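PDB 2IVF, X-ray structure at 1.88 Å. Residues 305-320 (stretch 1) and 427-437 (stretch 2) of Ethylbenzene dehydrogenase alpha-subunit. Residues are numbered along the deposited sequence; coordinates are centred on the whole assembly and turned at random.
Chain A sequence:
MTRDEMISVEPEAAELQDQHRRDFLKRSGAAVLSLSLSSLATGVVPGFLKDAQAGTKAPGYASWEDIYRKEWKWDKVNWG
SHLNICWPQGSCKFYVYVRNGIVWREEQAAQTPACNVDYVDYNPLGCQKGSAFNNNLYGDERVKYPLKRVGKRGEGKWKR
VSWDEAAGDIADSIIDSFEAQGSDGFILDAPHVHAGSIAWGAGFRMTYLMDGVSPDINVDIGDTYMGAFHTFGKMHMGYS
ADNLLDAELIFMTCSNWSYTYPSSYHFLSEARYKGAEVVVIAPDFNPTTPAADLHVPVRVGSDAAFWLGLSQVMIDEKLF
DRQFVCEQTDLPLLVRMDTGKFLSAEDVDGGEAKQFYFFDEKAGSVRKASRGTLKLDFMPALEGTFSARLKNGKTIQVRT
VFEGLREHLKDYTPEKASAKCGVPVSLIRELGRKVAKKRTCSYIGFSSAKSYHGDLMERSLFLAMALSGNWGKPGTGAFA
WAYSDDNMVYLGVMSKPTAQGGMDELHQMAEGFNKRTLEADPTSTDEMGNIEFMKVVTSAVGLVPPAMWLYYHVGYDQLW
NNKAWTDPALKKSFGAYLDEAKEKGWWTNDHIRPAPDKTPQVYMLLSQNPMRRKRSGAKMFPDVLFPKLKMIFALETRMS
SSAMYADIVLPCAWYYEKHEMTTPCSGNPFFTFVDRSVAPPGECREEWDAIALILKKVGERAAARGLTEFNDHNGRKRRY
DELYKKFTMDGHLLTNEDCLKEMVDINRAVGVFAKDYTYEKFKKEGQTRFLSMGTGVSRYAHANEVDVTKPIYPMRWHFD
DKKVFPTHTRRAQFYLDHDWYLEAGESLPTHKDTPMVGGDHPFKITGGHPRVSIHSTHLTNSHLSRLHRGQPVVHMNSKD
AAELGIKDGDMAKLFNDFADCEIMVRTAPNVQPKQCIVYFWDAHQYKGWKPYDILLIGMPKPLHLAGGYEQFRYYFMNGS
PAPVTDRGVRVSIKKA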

ATOM      1  N   ALA A 305       3.158 -24.056 -18.034  1.00 22.14           N
ATOM      2  CA  ALA A 305       4.211 -24.541 -18.914  1.00 21.46           C
ATOM      3  C   ALA A 305       5.561 -24.458 -18.180  1.00 21.51           C
ATOM      4  O   ALA A 305       6.441 -25.308 -18.358  1.00 22.44           O
ATOM      5  CB  ALA A 305       4.220 -23.754 -20.231  1.00 19.46           C
ATOM      6  N   PHE A 306       5.755 -23.399 -17.421  1.00 21.50           N
ATOM      7  CA  PHE A 306       7.017 -23.253 -16.675  1.00 21.88           C
ATOM      8  C   PHE A 306       7.152 -24.414 -15.704  1.00 20.99           C
ATOM      9  O   PHE A 306       8.156 -25.123 -15.686  1.00 21.60           O
ATOM     10  CB  PHE A 306       7.118 -21.891 -15.996  1.00 21.94           C
ATOM     11  CG  PHE A 306       8.240 -21.802 -14.976  1.00 21.40           C
ATOM     12  CD1 PHE A 306       9.563 -21.609 -15.369  1.00 20.69           C
ATOM     13  CD2 PHE A 306       7.973 -21.941 -13.638  1.00 21.95           C
ATOM     14  CE1 PHE A 306      10.582 -21.572 -14.421  1.00 21.21           C
ATOM     15  CE2 PHE A 306       8.979 -21.922 -12.715  1.00 23.28           C
ATOM     16  CZ  PHE A 306      10.285 -21.727 -13.108  1.00 21.91           C
ATOM     17  N   TRP A 307       6.115 -24.647 -14.927  1.00 21.28           N
ATOM     18  CA  TRP A 307       6.190 -25.636 -13.871  1.00 21.05           C
ATOM     19  C   TRP A 307       6.187 -27.054 -14.426  1.00 19.82           C
ATOM     20  O   TRP A 307       6.870 -27.918 -13.881  1.00 20.64           O
ATOM     21  CB  TRP A 307       5.072 -25.464 -12.856  1.00 21.49           C
ATOM     22  CG  TRP A 307       5.242 -24.312 -12.017  1.00 20.25           C
ATOM     23  CD1 TRP A 307       4.544 -23.178 -12.079  1.00 22.10           C
ATOM     24  CD2 TRP A 307       6.190 -24.161 -10.969  1.00 20.94           C
ATOM     25  NE1 TRP A 307       4.988 -22.297 -11.138  1.00 21.31           N
ATOM     26  CE2 TRP A 307       5.999 -22.889 -10.427  1.00 22.10           C
ATOM     27  CE3 TRP A 307       7.183 -24.990 -10.422  1.00 20.46           C
ATOM     28  CZ2 TRP A 307       6.764 -22.407  -9.370  1.00 22.03           C
ATOM     29  CZ3 TRP A 307       7.944 -24.498  -9.371  1.00 21.47           C
ATOM     30  CH2 TRP A 307       7.713 -23.237  -8.850  1.00 22.82           C
ATOM     31  N   LEU A 308       5.530 -27.269 -15.547  1.00 20.85           N
ATOM     32  CA  LEU A 308       5.608 -28.573 -16.168  1.00 21.03           C
ATOM     33  C   LEU A 308       7.046 -28.792 -16.740  1.00 20.97           C
ATOM     34  O   LEU A 308       7.576 -29.904 -16.744  1.00 22.37           O
ATOM     35  CB  LEU A 308       4.537 -28.691 -17.234  1.00 20.02           C
ATOM     36  CG  LEU A 308       3.096 -28.699 -16.684  1.00 22.88           C
ATOM     37  CD1 LEU A 308       2.047 -28.598 -17.808  1.00 21.50           C
ATOM     38  CD2 LEU A 308       2.854 -29.970 -15.843  1.00 22.83           C
ATOM     39  N   GLY A 309       7.648 -27.742 -17.265  1.00 22.28           N
ATOM     40  CA  GLY A 309       9.044 -27.808 -17.724  1.00 22.35           C
ATOM     41  C   GLY A 309       9.966 -28.226 -16.594  1.00 22.65           C
ATOM     42  O   GLY A 309      10.837 -29.109 -16.769  1.00 25.23           O
ATOM     43  N   LEU A 310       9.751 -27.648 -15.416  1.00 23.19           N
ATOM     44  CA  LEU A 310      10.516 -28.011 -14.227  1.00 22.41           C
ATOM     45  C   LEU A 310      10.293 -29.484 -13.874  1.00 22.01           C
ATOM     46  O   LEU A 310      11.218 -30.186 -13.493  1.00 21.61           O
ATOM     47  CB  LEU A 310      10.153 -27.135 -13.031  1.00 22.46           C
ATOM     48  CG  LEU A 310      11.062 -25.914 -12.760  1.00 23.69           C
ATOM     49  CD1 LEU A 310      11.313 -25.033 -13.991  1.00 24.01           C
ATOM     50  CD2 LEU A 310      10.571 -25.119 -11.551  1.00 23.38           C
ATOM     51  N   SER A 311       9.047 -29.937 -13.955  1.00 21.71           N
ATOM     52  CA  SER A 311       8.742 -31.315 -13.635  1.00 21.47           C
ATOM     53  C   SER A 311       9.381 -32.243 -14.633  1.00 22.27           C
ATOM     54  O   SER A 311       9.869 -33.309 -14.263  1.00 23.17           O
ATOM     55  CB  SER A 311       7.247 -31.534 -13.637  1.00 22.55           C
ATOM     56  OG  SER A 311       6.627 -30.678 -12.697  1.00 22.06           O
ATOM     57  N   GLN A 312       9.362 -31.858 -15.918  1.00 21.04           N
ATOM     58  CA  GLN A 312       9.972 -32.653 -16.950  1.00 21.05           C
ATOM     59  C   GLN A 312      11.461 -32.792 -16.698  1.00 21.03           C
ATOM     60  O   GLN A 312      12.025 -33.866 -16.869  1.00 21.65           O
ATOM     61  CB  GLN A 312       9.720 -32.056 -18.330  1.00 19.93           C
ATOM     62  CG  GLN A 312      10.030 -33.001 -19.483  1.00 22.27           C
ATOM     63  CD  GLN A 312      11.500 -33.089 -19.897  1.00 24.29           C
ATOM     64  OE1 GLN A 312      11.883 -34.043 -20.585  1.00 29.47           O
ATOM     65  NE2 GLN A 312      12.322 -32.126 -19.474  1.00 21.23           N
ATOM     66  N   VAL A 313      12.081 -31.719 -16.248  1.00 20.69           N
ATOM     67  CA  VAL A 313      13.505 -31.745 -15.910  1.00 21.28           C
ATOM     68  C   VAL A 313      13.808 -32.764 -14.815  1.00 21.31           C
ATOM     69  O   VAL A 313      14.692 -33.614 -14.975  1.00 21.05           O
ATOM     70  CB  VAL A 313      14.011 -30.363 -15.553  1.00 21.20           C
ATOM     71  CG1 VAL A 313      15.432 -30.423 -14.901  1.00 23.12           C
ATOM     72  CG2 VAL A 313      14.016 -29.488 -16.771  1.00 19.50           C
ATOM     73  N   MET A 314      13.062 -32.689 -13.712  1.00 22.13           N
ATOM     74  CA  MET A 314      13.270 -33.564 -12.594  1.00 22.18           C
ATOM     75  C   MET A 314      12.991 -34.998 -12.947  1.00 21.29           C
ATOM     76  O   MET A 314      13.655 -35.887 -12.436  1.00 22.33           O
ATOM     77  CB  MET A 314      12.377 -33.165 -11.416  1.00 21.71           C
ATOM     78  CG  MET A 314      12.655 -31.805 -10.855  1.00 23.45           C
ATOM     79  SD  MET A 314      11.764 -31.520  -9.304  1.00 25.72           S
ATOM     80  CE  MET A 314      10.267 -30.788  -9.912  1.00 23.63           C
ATOM     81  N   ILE A 315      12.006 -35.241 -13.799  1.00 22.03           N
ATOM     82  CA  ILE A 315      11.728 -36.624 -14.196  1.00 22.32           C
ATOM     83  C   ILE A 315      12.821 -37.109 -15.147  1.00 23.28           C
ATOM     84  O   ILE A 315      13.444 -38.143 -14.903  1.00 24.42           O
ATOM     85  CB  ILE A 315      10.289 -36.771 -14.746  1.00 22.37           C
ATOM     86  CG1 ILE A 315       9.298 -36.585 -13.575  1.00 21.90           C
ATOM     87  CG2 ILE A 315      10.081 -38.128 -15.480  1.00 21.21           C
ATOM     88  CD1 ILE A 315       7.857 -36.518 -13.985  1.00 22.86           C
ATOM     89  N   ASP A 316      13.089 -36.352 -16.200  1.00 23.63           N
ATOM     90  CA  ASP A 316      14.039 -36.777 -17.213  1.00 24.86           C
ATOM     91  C   ASP A 316      15.463 -36.986 -16.652  1.00 24.67           C
ATOM     92  O   ASP A 316      16.178 -37.904 -17.062  1.00 25.59           O
ATOM     93  CB  ASP A 316      14.059 -35.720 -18.308  1.00 25.63           C
ATOM     94  CG  ASP A 316      14.757 -36.179 -19.558  1.00 29.57           C
ATOM     95  OD1 ASP A 316      14.559 -37.337 -19.971  1.00 32.49           O
ATOM     96  OD2 ASP A 316      15.482 -35.358 -20.151  1.00 34.20           O
ATOM     97  N   GLU A 317      15.863 -36.137 -15.729  1.00 24.91           N
ATOM     98  CA  GLU A 317      17.160 -36.219 -15.096  1.00 25.83           C
ATOM     99  C   GLU A 317      17.125 -37.098 -13.831  1.00 25.63           C
ATOM    100  O   GLU A 317      18.123 -37.252 -13.188  1.00 25.89           O
ATOM    101  CB  GLU A 317      17.689 -34.804 -14.792  1.00 25.30           C
ATOM    102  CG  GLU A 317      17.867 -33.969 -16.045  1.00 27.63           C
ATOM    103  CD  GLU A 317      18.655 -32.694 -15.845  1.00 27.52           C
ATOM    104  OE1 GLU A 317      18.998 -32.359 -14.707  1.00 30.21           O
ATOM    105  OE2 GLU A 317      18.968 -32.019 -16.857  1.00 31.41           O
ATOM    106  N   LYS A 318      15.990 -37.709 -13.516  1.00 25.99           N
ATOM    107  CA  LYS A 318      15.870 -38.634 -12.376  1.00 26.61           C
ATOM    108  C   LYS A 318      16.277 -37.973 -11.049  1.00 25.65           C
ATOM    109  O   LYS A 318      17.011 -38.554 -10.232  1.00 25.12           O
ATOM    110  CB  LYS A 318      16.675 -39.929 -12.632  1.00 27.08           C
ATOM    111  CG  LYS A 318      16.318 -40.609 -13.968  1.00 28.96           C
ATOM    112  CD  LYS A 318      16.915 -42.004 -14.112  1.00 30.81           C
ATOM    113  CE  LYS A 318      16.278 -42.782 -15.295  1.00 32.58           C
ATOM    114  NZ  LYS A 318      16.631 -44.284 -15.332  1.00 35.62           N
ATOM    115  N   LEU A 319      15.785 -36.763 -10.852  1.00 24.22           N
ATOM    116  CA  LEU A 319      16.077 -35.973  -9.659  1.00 24.43           C
ATOM    117  C   LEU A 319      14.927 -36.017  -8.666  1.00 24.09           C
ATOM    118  O   LEU A 319      15.006 -35.430  -7.602  1.00 23.12           O
ATOM    119  CB  LEU A 319      16.301 -34.518 -10.044  1.00 23.62           C
ATOM    120  CG  LEU A 319      17.366 -34.278 -11.116  1.00 24.67           C
ATOM    121  CD1 LEU A 319      17.391 -32.801 -11.409  1.00 26.92           C
ATOM    122  CD2 LEU A 319      18.729 -34.791 -10.648  1.00 25.09           C
ATOM    123  N   PHE A 320      13.822 -36.638  -9.055  1.00 23.27           N
ATOM    124  CA  PHE A 320      12.640 -36.607  -8.211  1.00 23.62           C
ATOM    125  C   PHE A 320      12.760 -37.532  -6.973  1.00 23.54           C
ATOM    126  O   PHE A 320      13.498 -38.518  -6.958  1.00 22.76           O
ATOM    127  CB  PHE A 320      11.358 -36.894  -9.036  1.00 24.52           C
ATOM    128  CG  PHE A 320      11.305 -38.255  -9.629  1.00 23.26           C
ATOM    129  CD1 PHE A 320      11.884 -38.506 -10.846  1.00 24.07           C
ATOM    130  CD2 PHE A 320      10.649 -39.296  -8.980  1.00 25.55           C
ATOM    131  CE1 PHE A 320      11.854 -39.737 -11.394  1.00 26.20           C
ATOM    132  CE2 PHE A 320      10.585 -40.543  -9.540  1.00 24.80           C
ATOM    133  CZ  PHE A 320      11.189 -40.777 -10.741  1.00 24.63           C
ATOM    134  N   LEU A 427      17.029 -21.191 -17.662  1.00 24.70           N
ATOM    135  CA  LEU A 427      16.393 -20.911 -16.387  1.00 24.33           C
ATOM    136  C   LEU A 427      15.403 -22.012 -15.974  1.00 23.57           C
ATOM    137  O   LEU A 427      15.263 -22.342 -14.803  1.00 23.50           O
ATOM    138  CB  LEU A 427      15.707 -19.537 -16.494  1.00 24.01           C
ATOM    139  CG  LEU A 427      15.220 -18.844 -15.247  1.00 26.39           C
ATOM    140  CD1 LEU A 427      16.276 -18.944 -14.072  1.00 26.88           C
ATOM    141  CD2 LEU A 427      14.827 -17.393 -15.548  1.00 24.10           C
ATOM    142  N   ILE A 428      14.679 -22.547 -16.939  1.00 24.15           N
ATOM    143  CA  ILE A 428      13.843 -23.719 -16.709  1.00 24.35           C
ATOM    144  C   ILE A 428      14.707 -24.886 -16.173  1.00 25.37           C
ATOM    145  O   ILE A 428      14.387 -25.506 -15.134  1.00 23.98           O
ATOM    146  CB  ILE A 428      13.131 -24.134 -17.986  1.00 25.34           C
ATOM    147  CG1 ILE A 428      12.123 -23.035 -18.400  1.00 22.43           C
ATOM    148  CG2 ILE A 428      12.479 -25.543 -17.785  1.00 24.21           C
ATOM    149  CD1 ILE A 428      11.264 -23.344 -19.724  1.00 24.47           C
ATOM    150  N   ARG A 429      15.824 -25.148 -16.843  1.00 24.74           N
ATOM    151  CA  ARG A 429      16.686 -26.261 -16.436  1.00 25.72           C
ATOM    152  C   ARG A 429      17.341 -25.983 -15.087  1.00 24.72           C
ATOM    153  O   ARG A 429      17.359 -26.864 -14.219  1.00 24.01           O
ATOM    154  CB  ARG A 429      17.722 -26.581 -17.505  1.00 25.57           C
ATOM    155  CG  ARG A 429      18.212 -28.031 -17.438  1.00 28.90           C
ATOM    156  CD  ARG A 429      18.851 -28.499 -18.704  1.00 32.03           C
ATOM    157  NE  ARG A 429      17.938 -29.023 -19.710  1.00 37.73           N
ATOM    158  CZ  ARG A 429      17.954 -28.674 -21.000  1.00 41.26           C
ATOM    159  NH1 ARG A 429      18.799 -27.749 -21.478  1.00 43.33           N
ATOM    160  NH2 ARG A 429      17.092 -29.247 -21.827  1.00 43.41           N
ATOM    161  N   GLU A 430      17.852 -24.761 -14.889  1.00 23.80           N
ATOM    162  CA  GLU A 430      18.437 -24.399 -13.597  1.00 23.91           C
ATOM    163  C   GLU A 430      17.473 -24.547 -12.420  1.00 22.54           C
ATOM    164  O   GLU A 430      17.826 -25.113 -11.387  1.00 20.82           O
ATOM    165  CB  GLU A 430      18.934 -22.962 -13.598  1.00 24.40           C
ATOM    166  CG  GLU A 430      19.623 -22.561 -12.293  1.00 25.25           C
ATOM    167  CD  GLU A 430      20.142 -21.123 -12.353  1.00 26.58           C
ATOM    168  OE1 GLU A 430      20.591 -20.722 -13.449  1.00 27.15           O
ATOM    169  OE2 GLU A 430      20.061 -20.447 -11.318  1.00 29.65           O
ATOM    170  N   LEU A 431      16.271 -24.008 -12.574  1.00 22.35           N
ATOM    171  CA  LEU A 431      15.285 -24.088 -11.533  1.00 23.09           C
ATOM    172  C   LEU A 431      14.693 -25.488 -11.345  1.00 23.66           C
ATOM    173  O   LEU A 431      14.331 -25.852 -10.212  1.00 24.31           O
ATOM    174  CB  LEU A 431      14.200 -23.028 -11.719  1.00 23.56           C
ATOM    175  CG  LEU A 431      14.704 -21.592 -11.478  1.00 23.46           C
ATOM    176  CD1 LEU A 431      13.678 -20.476 -11.906  1.00 26.58           C
ATOM    177  CD2 LEU A 431      15.165 -21.377  -9.995  1.00 23.68           C
ATOM    178  N   GLY A 432      14.586 -26.262 -12.423  1.00 24.25           N
ATOM    179  CA  GLY A 432      14.228 -27.685 -12.316  1.00 23.69           C
ATOM    180  C   GLY A 432      15.143 -28.406 -11.360  1.00 24.69           C
ATOM    181  O   GLY A 432      14.705 -29.132 -10.452  1.00 24.15           O
ATOM    182  N   ARG A 433      16.440 -28.190 -11.557  1.00 24.24           N
ATOM    183  CA  ARG A 433      17.447 -28.867 -10.791  1.00 24.28           C
ATOM    184  C   ARG A 433      17.459 -28.368  -9.356  1.00 23.90           C
ATOM    185  O   ARG A 433      17.651 -29.162  -8.420  1.00 24.26           O
ATOM    186  CB  ARG A 433      18.827 -28.714 -11.459  1.00 23.86           C
ATOM    187  CG  ARG A 433      18.868 -29.401 -12.812  1.00 24.67           C
ATOM    188  CD  ARG A 433      20.098 -29.053 -13.588  1.00 26.11           C
ATOM    189  NE  ARG A 433      20.249 -29.917 -14.756  1.00 27.06           N
ATOM    190  CZ  ARG A 433      21.240 -29.807 -15.631  1.00 29.40           C
ATOM    191  NH1 ARG A 433      22.146 -28.829 -15.512  1.00 30.01           N
ATOM    192  NH2 ARG A 433      21.289 -30.647 -16.660  1.00 29.06           N
ATOM    193  N   LYS A 434      17.231 -27.071  -9.165  1.00 23.93           N
ATOM    194  CA  LYS A 434      17.272 -26.502  -7.844  1.00 23.77           C
ATOM    195  C   LYS A 434      16.097 -26.905  -7.000  1.00 23.96           C
ATOM    196  O   LYS A 434      16.262 -27.174  -5.828  1.00 24.92           O
ATOM    197  CB  LYS A 434      17.363 -24.986  -7.893  1.00 24.01           C
ATOM    198  CG  LYS A 434      18.732 -24.541  -8.332  1.00 23.78           C
ATOM    199  CD  LYS A 434      18.911 -23.061  -8.416  1.00 25.13           C
ATOM    200  CE  LYS A 434      20.401 -22.692  -8.582  1.00 26.68           C
ATOM    201  NZ  LYS A 434      20.553 -21.239  -8.788  1.00 24.84           N
ATOM    202  N   VAL A 435      14.908 -26.898  -7.590  1.00 23.72           N
ATOM    203  CA  VAL A 435      13.711 -27.309  -6.859  1.00 24.04           C
ATOM    204  C   VAL A 435      13.875 -28.744  -6.319  1.00 22.18           C
ATOM    205  O   VAL A 435      13.448 -29.057  -5.207  1.00 22.39           O
ATOM    206  CB  VAL A 435      12.464 -27.223  -7.773  1.00 23.05           C
ATOM    207  CG1 VAL A 435      11.262 -27.825  -7.097  1.00 29.50           C
ATOM    208  CG2 VAL A 435      12.155 -25.742  -8.101  1.00 26.81           C
ATOM    209  N   ALA A 436      14.456 -29.620  -7.120  1.00 23.26           N
ATOM    210  CA  ALA A 436      14.658 -31.028  -6.711  1.00 24.85           C
ATOM    211  C   ALA A 436      15.597 -31.183  -5.549  1.00 25.00           C
ATOM    212  O   ALA A 436      15.537 -32.188  -4.857  1.00 26.37           O
ATOM    213  CB  ALA A 436      15.152 -31.869  -7.873  1.00 24.10           C
ATOM    214  N   LYS A 437      16.489 -30.219  -5.345  1.00 26.02           N
ATOM    215  CA  LYS A 437      17.528 -30.365  -4.318  1.00 27.30           C
ATOM    216  C   LYS A 437      17.418 -29.383  -3.158  1.00 26.50           C
ATOM    217  O   LYS A 437      18.216 -29.437  -2.241  1.00 26.97           O
ATOM    218  CB  LYS A 437      18.902 -30.191  -4.976  1.00 28.32           C
ATOM    219  CG  LYS A 437      19.259 -28.788  -5.278  1.00 32.02           C
ATOM    220  CD  LYS A 437      20.792 -28.603  -5.528  1.00 33.87           C
ATOM    221  CE  LYS A 437      21.111 -28.878  -6.979  1.00 38.46           C
ATOM    222  NZ  LYS A 437      22.154 -27.926  -7.548  1.00 38.60           N
TER
HETATM  223  O   HOH W   1      13.779 -34.379  -5.332  1.00 24.93           O

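Helix 305-316 and the turn after it pack against the helix of the second stretch; the two axes approach to 8.1 Å, with 65° between their N-to-C directions. Two direct hydrogen bonds and one bridging water cross the contact, which buries 677 Å² summed over both sides; its other close approaches are packing contacts.

Most backbone donors and acceptors are satisfied within their own helices, so few are left to be met across the contact. In the first helix the i to i+4 series runs from Gly309 N to Ala305 O (2.9 Å) through Glu317 N to Val313 O (2.9 Å). It closes in a Schellman motif: Lys318, with phi/psi of 57/45°, donates from N to Ile315 O at 2.9 Å, and Leu319 N reaches back to Met314 O at 2.8 Å. In the second helix Gly432 N is bound to Ile428 O at 2.8 Å. The approach of Leu310 CD1 to that same Ile428 O, 3.3 Å, is therefore packing against a carbonyl already engaged by its own helix. Met314 CG likewise lies 3.4 Å from Gly432 O, whose bond from Ala436 N is long and weak at 3.4 Å.

The direct polar link is a two-pronged salt bridge. Arg433 NE donates to Glu317 OE1 at 2.7 Å with an N-H...O angle of 151°, and Arg433 NH2 donates to Glu317 OE2 at 2.7 Å and 157°. Both carboxylate oxygens are thus used, and OE2 lies at the guanidinium edge, near its plane, as a side-by-side pairing requires. The extended Arg433 chain, with chi2 to chi4 all near 180°, carries the guanidinium to the carboxylate although its CA-to-CB bond points sideways. Arg429 adds a second positive charge nearby, but its NE is 4.3 Å from Glu317 OE2, beyond a salt bridge; its NH2 is satisfied elsewhere in the structure.

Leu319 and Ala436 are joined in two ways. Their CB atoms touch at 3.6 Å, and one water donates to both Leu319 O and Ala436 O, each at 2.8 Å, so that two carbonyls near the C-terminal ends of the stretches share a single donor molecule.

Two side-chain bonds stay within a stretch: Ser311 OG donates to Trp307 O at 3.0 Å, and Lys434 NZ forms a salt bridge with Glu430 OE2 at 2.7 Å. None of these four residues comes within 4.5 Å of the other stretch.

Between the helices the fit depends on Gly432, whose CA is 4.2 Å from the CA of Leu310. A CB built on Gly432 would fall 2.7 Å from Val313 CG1, a clash. The absent side chain leaves room for Val313, which sits among Ile428, Arg429, Gly432 and Arg433. The Leu310 side chain is a second knob, among Ile428, Leu431, Gly432 and Val435, with CG 3.6 Å from Gly432 N. Ile428 returns the arrangement, sitting among Phe306, Gly309, Leu310 and Val313.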